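Local coordinates for protein chromatin structure-remodeling complex subunit RSC2 (Saccharomyces cerevisiae, PDB 4BB7) that is a subunit of the ATP-dependent RSC chromatin-remodelling complex and binds histone H3 through the BAH domain described here, at residues W66-P70 / E71-H75; S173-R176 / H177-P180. All coordinates share one frame; numbering follows the deposited sequence.

Followed from the N terminus, contact 1 comes first: it turns the chain after strand 60-68 through a short 3-10 segment and sends it toward strand 75-76, within the BAH domain. Contact 2 (173-176 with 177-180) comes about a hundred residues later, where the chain leaves strand 166-172 and enters the long loop leading to strand 206-207. Contact 1 closes before contact 2 opens, so the two stand in series and neither nest nor cross. Their centres are about 13 Å apart, yet they touch: H75 NE2 lies 2.9 Å from S173 OG, a probable hydrogen bond, and I175 CD1 packs on H75 CE1. The pair thus ties the exits of strands 60-68 and 166-172.

Contact 1 (W66-P70 / E71-H75); sequences WYYRP and EQTVH
The Y68 ring meets T73 at its edge, CG2 of the threonine lying in the ring plane, while the amide plane of Q72 stands 68° from that ring. At the H75 ring, P70 O approaches the edge, 3.4 Å from CE1. Between Y68 and H75 the chain makes a short 3-10 turn that follows strand 60-68 of the BAH domain and is closed by T73 N and OG1, both bonded back to P70 O. Q72 extends beyond CG, which lies anti to its own carbonyl carbon (chi1 -69°), and its OE1 returns to the backbone to accept from N of R69, the first residue after the strand, at 2.8 Å. That bond is nearly straight, 175° at the hydrogen, with the donor tilted from the amide plane. A water lies within bonding distance of both Q72 OE1 and Y67 O. R69 and E71 run side by side, and E71 OE2 lies 3.3 Å from R69 CD, so the carboxylate touches the aliphatic part of the arginine. R69 NE and E71 OE2 remain 4.5 Å apart, beyond a salt bridge; the stronger polar partners are P44 O for R69 NH2 and K43 for E71 OE2. T73 grips P70 O twice: OG1 donates in the carbonyl plane, on a lone pair, whereas T73 N comes from above that plane. With an alanine here, P70 O would probably keep the backbone donor alone, H75 ND1 would lose its acceptor and the Y68 ring edge its methyl neighbour. H75 NE2 pairs with S173, so the imidazole is held at both nitrogens. T73 OG1 serves two partners, donating to P70 O at 2.8 Å and accepting from H75 ND1 at 3.1 Å.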
loop_
_atom_site.group_PDB
_atom_site.type_symbol
_atom_site.label_atom_id
_atom_site.label_comp_id
_atom_site.label_asym_id
_atom_site.label_seq_id
_atom_site.Cartn_x
_atom_site.Cartn_y
_atom_site.Cartn_z
ATOM N N TRP A 66 5.932 -1.353 -12.223
ATOM C CA TRP A 66 5.633 -0.578 -13.421
ATOM C C TRP A 66 6.801 -0.521 -14.394
ATOM O O TRP A 66 7.963 -0.521 -13.992
ATOM C CB TRP A 66 5.203 0.844 -13.051
ATOM C CG TRP A 66 3.819 0.933 -12.482
ATOM C CD1 TRP A 66 2.914 -0.082 -12.364
ATOM C CD2 TRP A 66 3.182 2.101 -11.953
ATOM N NE1 TRP A 66 1.753 0.383 -11.793
ATOM C CE2 TRP A 66 1.891 1.720 -11.534
ATOM C CE3 TRP A 66 3.579 3.434 -11.795
ATOM C CZ2 TRP A 66 0.993 2.622 -10.966
ATOM C CZ3 TRP A 66 2.684 4.328 -11.234
ATOM C CH2 TRP A 66 1.406 3.918 -10.826
ATOM N N TYR A 67 6.472 -0.479 -15.680
ATOM C CA TYR A 67 7.449 -0.255 -16.735
ATOM C C TYR A 67 6.947 0.878 -17.621
ATOM O O TYR A 67 5.864 0.787 -18.196
ATOM C CB TYR A 67 7.652 -1.523 -17.566
ATOM C CG TYR A 67 8.427 -2.611 -16.859
ATOM C CD1 TYR A 67 7.937 -3.202 -15.699
ATOM C CD2 TYR A 67 9.640 -3.064 -17.362
ATOM C CE1 TYR A 67 8.639 -4.203 -15.052
ATOM C CE2 TYR A 67 10.348 -4.067 -16.724
ATOM C CZ TYR A 67 9.842 -4.630 -15.569
ATOM O OH TYR A 67 10.545 -5.624 -14.935
ATOM N N TYR A 68 7.727 1.947 -17.718
ATOM C CA TYR A 68 7.313 3.125 -18.473
ATOM C C TYR A 68 7.487 2.946 -19.977
ATOM O O TYR A 68 8.308 2.148 -20.430
ATOM C CB TYR A 68 8.096 4.359 -18.017
ATOM C CG TYR A 68 7.711 4.880 -16.652
ATOM C CD1 TYR A 68 6.603 4.375 -15.979
ATOM C CD2 TYR A 68 8.444 5.888 -16.041
ATOM C CE1 TYR A 68 6.244 4.855 -14.731
ATOM C CE2 TYR A 68 8.093 6.374 -14.794
ATOM C CZ TYR A 68 6.994 5.854 -14.142
ATOM O OH TYR A 68 6.644 6.335 -12.900
ATOM N N ARG A 69 6.699 3.689 -20.745
ATOM C CA ARG A 69 6.924 3.806 -22.176
ATOM C C ARG A 69 7.745 5.074 -22.378
ATOM O O ARG A 69 7.788 5.926 -21.491
ATOM C CB ARG A 69 5.599 3.911 -22.929
ATOM C CG ARG A 69 4.587 2.829 -22.596
ATOM C CD ARG A 69 3.295 3.076 -23.358
ATOM N NE ARG A 69 2.216 2.178 -22.960
ATOM C CZ ARG A 69 1.806 1.137 -23.677
ATOM N NH1 ARG A 69 2.389 0.853 -24.833
ATOM N NH2 ARG A 69 0.812 0.380 -23.239
ATOM N N PRO A 70 8.401 5.203 -23.543
ATOM C CA PRO A 70 9.282 6.347 -23.813
ATOM C C PRO A 70 8.625 7.696 -23.512
ATOM O O PRO A 70 9.214 8.530 -22.820
ATOM C CB PRO A 70 9.560 6.220 -25.312
ATOM C CG PRO A 70 9.430 4.755 -25.590
ATOM C CD PRO A 70 8.336 4.270 -24.684
ATOM N N GLU A 71 7.419 7.905 -24.027
ATOM C CA GLU A 71 6.722 9.176 -23.846
ATOM C C GLU A 71 6.514 9.509 -22.373
ATOM O O GLU A 71 6.178 10.641 -22.026
ATOM C CB GLU A 71 5.373 9.158 -24.563
ATOM C CG GLU A 71 4.423 8.069 -24.079
ATOM C CD GLU A 71 4.502 6.794 -24.910
ATOM O OE1 GLU A 71 5.545 6.555 -25.558
ATOM O OE2 GLU A 71 3.509 6.031 -24.919
ATOM N N GLN A 72 6.716 8.521 -21.509
ATOM C CA GLN A 72 6.474 8.698 -20.083
ATOM C C GLN A 72 7.746 9.006 -19.296
ATOM O O GLN A 72 7.704 9.147 -18.074
ATOM C CB GLN A 72 5.780 7.461 -19.504
ATOM C CG GLN A 72 4.344 7.278 -19.981
ATOM C CD GLN A 72 3.766 5.926 -19.610
ATOM O OE1 GLN A 72 4.485 4.926 -19.531
ATOM N NE2 GLN A 72 2.460 5.889 -19.379
ATOM N N THR A 73 8.873 9.117 -19.992
ATOM C CA THR A 73 10.149 9.364 -19.319
ATOM C C THR A 73 10.767 10.716 -19.668
ATOM O O THR A 73 10.352 11.391 -20.614
ATOM C CB THR A 73 11.186 8.266 -19.636
ATOM O OG1 THR A 73 11.358 8.166 -21.055
ATOM C CG2 THR A 73 10.743 6.920 -19.082
ATOM N N VAL A 74 11.763 11.103 -18.885
ATOM C CA VAL A 74 12.568 12.274 -19.186
ATOM C C VAL A 74 13.875 11.807 -19.817
ATOM O O VAL A 74 14.606 11.004 -19.229
ATOM C CB VAL A 74 12.868 13.084 -17.913
ATOM C CG1 VAL A 74 13.792 14.244 -18.228
ATOM C CG2 VAL A 74 11.571 13.579 -17.287
ATOM N N HIS A 75 14.165 12.303 -21.017
ATOM C CA HIS A 75 15.350 11.872 -21.751
ATOM C C HIS A 75 15.812 12.895 -22.784
ATOM O O HIS A 75 15.039 13.749 -23.230
ATOM C CB HIS A 75 15.074 10.542 -22.452
ATOM C CG HIS A 75 13.890 10.583 -23.365
ATOM N ND1 HIS A 75 12.614 10.281 -22.941
ATOM C CD2 HIS A 75 13.786 10.904 -24.675
ATOM C CE1 HIS A 75 11.775 10.406 -23.953
ATOM N NE2 HIS A 75 12.461 10.782 -25.017
HETATM O O HOH W 1 3.428 2.427 -18.999
#

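Contact 2 (S173-R176 / H177-P180); sequences SPIR and HLLP
L178 and I175 cross obliquely, with leucine CD1 3.6 Å from I175 CB and slightly farther from CG2. The isoleucine carries CG1 between its backbone N and carbonyl carbon (chi1 58°), which places CG2 anti to that carbonyl, where CD1 of L178 can reach it. The other leucine methyl, CD2, lies over one face of the H177 ring, 3.5 Å above the plane and displaced toward its edge. Near the plane of that imidazole, at its edge, lie R176 N and I175 CA; H177 ND1 is 3.5 Å from I175 CA. I175 sits in a type I beta turn, S173 to R176, and H177 and L178 follow it. The turn includes an ST turn: S173 OG accepts from I175 N at 3.2 Å. Backbone bonds continue the winding, L178 N donating to I175 O at 2.9 Å and L179 N to R176 O. A water bridges H177 N and P174 O. I175 also packs on E71 and V206, joining the surface turn to neighbouring loop and strand. The direct hydrogen bonds crossing this contact run from main-chain N-H to C=O, while L178 adds nonpolar contact, so its directional bonding does not depend on side-chain polar groups.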
loop_
_atom_site.group_PDB
_atom_site.type_symbol
_atom_site.label_atom_id
_atom_site.label_comp_id
_atom_site.label_asym_id
_atom_site.label_seq_id
_atom_site.Cartn_x
_atom_site.Cartn_y
_atom_site.Cartn_z
ATOM N N SER A 173 12.338 9.891 -30.612
ATOM C CA SER A 173 11.434 10.097 -29.489
ATOM C C SER A 173 10.054 10.555 -29.932
ATOM O O SER A 173 9.932 11.421 -30.799
ATOM C CB SER A 173 12.019 11.121 -28.518
ATOM O OG SER A 173 11.098 11.414 -27.483
ATOM N N PRO A 174 9.009 9.979 -29.323
ATOM C CA PRO A 174 7.621 10.352 -29.605
ATOM C C PRO A 174 7.265 11.718 -29.013
ATOM O O PRO A 174 6.249 12.292 -29.394
ATOM C CB PRO A 174 6.821 9.248 -28.911
ATOM C CG PRO A 174 7.689 8.814 -27.791
ATOM C CD PRO A 174 9.101 8.922 -28.303
ATOM N N ILE A 175 8.090 12.231 -28.102
ATOM C CA ILE A 175 7.834 13.540 -27.498
ATOM C C ILE A 175 8.911 14.562 -27.847
ATOM O O ILE A 175 9.062 15.578 -27.171
ATOM C CB ILE A 175 7.681 13.462 -25.955
ATOM C CG1 ILE A 175 8.928 12.853 -25.309
ATOM C CG2 ILE A 175 6.430 12.671 -25.574
ATOM C CD1 ILE A 175 8.845 12.763 -23.798
ATOM N N ARG A 176 9.660 14.294 -28.909
ATOM C CA ARG A 176 10.666 15.239 -29.370
ATOM C C ARG A 176 10.024 16.601 -29.612
ATOM O O ARG A 176 10.672 17.637 -29.458
ATOM C CB ARG A 176 11.331 14.730 -30.651
ATOM C CG ARG A 176 10.338 14.325 -31.723
ATOM C CD ARG A 176 11.028 13.886 -33.000
ATOM N NE ARG A 176 10.093 13.225 -33.904
ATOM C CZ ARG A 176 10.389 12.845 -35.143
ATOM N NH1 ARG A 176 11.600 13.067 -35.634
ATOM N NH2 ARG A 176 9.468 12.250 -35.892
ATOM N N HIS A 177 8.742 16.590 -29.975
ATOM C CA HIS A 177 8.026 17.819 -30.303
ATOM C C HIS A 177 7.803 18.711 -29.090
ATOM O O HIS A 177 7.270 19.812 -29.215
ATOM C CB HIS A 177 6.686 17.506 -30.974
ATOM C CG HIS A 177 5.650 16.959 -30.041
ATOM N ND1 HIS A 177 5.826 15.789 -29.334
ATOM C CD2 HIS A 177 4.421 17.417 -29.707
ATOM C CE1 HIS A 177 4.752 15.553 -28.602
ATOM N NE2 HIS A 177 3.883 16.526 -28.811
ATOM N N LEU A 178 8.217 18.242 -27.917
ATOM C CA LEU A 178 8.033 19.006 -26.690
ATOM C C LEU A 178 9.296 19.746 -26.267
ATOM O O LEU A 178 9.373 20.264 -25.153
ATOM C CB LEU A 178 7.571 18.096 -25.554
ATOM C CG LEU A 178 6.284 17.315 -25.805
ATOM C CD1 LEU A 178 6.037 16.336 -24.669
ATOM C CD2 LEU A 178 5.109 18.266 -25.983
ATOM N N LEU A 179 10.288 19.791 -27.148
ATOM C CA LEU A 179 11.508 20.533 -26.852
ATOM C C LEU A 179 11.226 22.030 -26.856
ATOM O O LEU A 179 10.763 22.573 -27.857
ATOM C CB LEU A 179 12.609 20.208 -27.863
ATOM C CG LEU A 179 13.978 20.830 -27.560
ATOM C CD1 LEU A 179 14.505 20.333 -26.225
ATOM C CD2 LEU A 179 14.973 20.532 -28.668
ATOM N N PRO A 180 11.499 22.700 -25.729
ATOM C CA PRO A 180 11.344 24.155 -25.623
ATOM C C PRO A 180 12.060 24.861 -26.770
ATOM O O PRO A 180 13.050 24.343 -27.292
ATOM C CB PRO A 180 12.034 24.477 -24.300
ATOM C CG PRO A 180 11.889 23.229 -23.492
ATOM C CD PRO A 180 11.985 22.097 -24.476
HETATM O O HOH W 2 7.253 14.379 -31.735
#